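Local coordinates for DPS family protein (Vibrio cholerae O1 biovar El Tor, PDB 3IQ1), which probably binds and oxidises iron, as a member of the Dps family of ferritin-like proteins that assemble into twelve-subunit shells, at the interface of chains A and B. Coordinates in Å, arbitrary orientation; residue numbers count along the deposited sequence, not the author numbering. Chains: chain A/B, DPS family protein.

The interface of chains A and B. Residues chain A 48, 104, 157, 159; chain B 46-47.
Chi1 of A:Trp157 (-173°) sends the indole away from its own backbone nitrogen, and chi2 (99°) turns one face to B:Lys47, whose chain runs extended along that face and bends only at its last torsion (chi4 42°). The lysine runs obliquely along the outer margin of the face, from the pyrrole side to the far benzene edge: its CA sits over the five-membered ring, 3.9 Å from the ring centroid, and CG over the six-membered ring, offset toward the rim. Both are CH-pi contacts. Further out, B:Lys47 CE packs 3.6 Å from A:Trp157 CH2. Tryptophan suits this place because a long flat ring can receive successive methylenes of a lysine, CG, CD and CE, side by side; B:Lys47 has more surface hidden than the other residues described. B:Gly46, with a positive phi that glycine takes readily, brings its carbonyl carbon within 3.3 Å of the backbone O of A:Trp157, a close approach that the lack of a side chain probably helps. A:Trp157 stands near the end of helix 134-158, and the chain terminus follows, with A:Lys159 OXT 3.6 Å from B:Gly46 CA. OE2 of A:Glu48 lies 3.9 Å from B:Lys47 CD, beside the methylenes; at 5.8 Å from B:Lys47 NZ it makes no salt bridge but is probably favourable electrostatically. This patch joins two subunits of the twelve-subunit assembly through different surfaces of the same protein, without exact two-fold symmetry. Beyond the indole rim, the side chain of A:Arg104 crosses that of B:Lys47 at about a right angle. Their like charges probably cost something, which A:Glu48 and the terminal carboxylate of A:Lys159 may offset: without bonding, A:Arg104 NH2 lies 3.4 Å from B:Lys47 NZ.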
loop_
_atom_site.group_PDB
_atom_site.type_symbol
_atom_site.label_atom_id
_atom_site.label_comp_id
_atom_site.label_asym_id
_atom_site.label_seq_id
_atom_site.Cartn_x
_atom_site.Cartn_y
_atom_site.Cartn_z
ATOM N N GLU A 48 26.972 18.971 -7.285
ATOM C CA GLU A 48 25.587 18.746 -7.729
ATOM C C GLU A 48 25.286 17.307 -8.123
ATOM O O GLU A 48 24.157 17.031 -8.530
ATOM C CB GLU A 48 25.260 19.649 -8.929
ATOM C CG GLU A 48 25.235 21.130 -8.586
ATOM C CD GLU A 48 26.598 21.724 -8.499
ATOM O OE1 GLU A 48 27.541 21.072 -9.030
ATOM O OE2 GLU A 48 26.738 22.823 -7.888
ATOM N N ARG A 104 25.594 23.312 -15.101
ATOM C CA ARG A 104 25.068 24.402 -15.924
ATOM C C ARG A 104 24.982 24.034 -17.407
ATOM O O ARG A 104 24.001 24.339 -18.087
ATOM C CB ARG A 104 25.921 25.659 -15.731
ATOM C CG ARG A 104 25.519 26.790 -16.612
ATOM C CD ARG A 104 26.256 28.088 -16.191
ATOM N NE ARG A 104 25.727 28.489 -14.907
ATOM C CZ ARG A 104 24.564 29.140 -14.762
ATOM N NH1 ARG A 104 23.889 29.557 -15.813
ATOM N NH2 ARG A 104 24.120 29.410 -13.574
ATOM N N TRP A 157 16.768 27.707 -11.637
ATOM C CA TRP A 157 17.991 27.086 -11.158
ATOM C C TRP A 157 19.221 27.787 -11.743
ATOM O O TRP A 157 20.236 27.964 -11.061
ATOM C CB TRP A 157 17.989 25.578 -11.502
ATOM C CG TRP A 157 19.108 24.786 -10.917
ATOM C CD1 TRP A 157 19.056 24.027 -9.804
ATOM C CD2 TRP A 157 20.422 24.623 -11.451
ATOM N NE1 TRP A 157 20.248 23.393 -9.601
ATOM C CE2 TRP A 157 21.107 23.733 -10.602
ATOM C CE3 TRP A 157 21.073 25.105 -12.583
ATOM C CZ2 TRP A 157 22.427 23.377 -10.804
ATOM C CZ3 TRP A 157 22.412 24.732 -12.789
ATOM C CH2 TRP A 157 23.058 23.865 -11.893
ATOM N N LYS A 159 19.549 30.885 -12.649
ATOM C CA LYS A 159 19.683 32.301 -12.344
ATOM C C LYS A 159 20.854 32.536 -11.433
ATOM O O LYS A 159 21.414 33.631 -11.501
ATOM C CB LYS A 159 18.434 32.865 -11.670
ATOM C CG LYS A 159 17.223 32.834 -12.462
ATOM C CD LYS A 159 17.125 33.895 -13.516
ATOM C CE LYS A 159 15.687 33.953 -14.095
ATOM N NZ LYS A 159 14.661 34.659 -13.241
ATOM O OXT LYS A 159 21.293 31.714 -10.611
ATOM N N GLY B 46 18.050 30.432 -8.236
ATOM C CA GLY B 46 19.408 30.001 -8.048
ATOM C C GLY B 46 19.552 28.513 -7.884
ATOM O O GLY B 46 18.563 27.778 -7.935
ATOM N N LYS B 47 20.789 28.076 -7.663
ATOM C CA LYS B 47 21.089 26.632 -7.688
ATOM C C LYS B 47 20.484 25.895 -6.538
ATOM O O LYS B 47 20.439 24.670 -6.551
ATOM C CB LYS B 47 22.615 26.353 -7.727
ATOM C CG LYS B 47 23.259 26.638 -9.011
ATOM C CD LYS B 47 24.692 25.966 -9.097
ATOM C CE LYS B 47 25.378 26.148 -10.444
ATOM N NZ LYS B 47 25.245 27.515 -11.037
#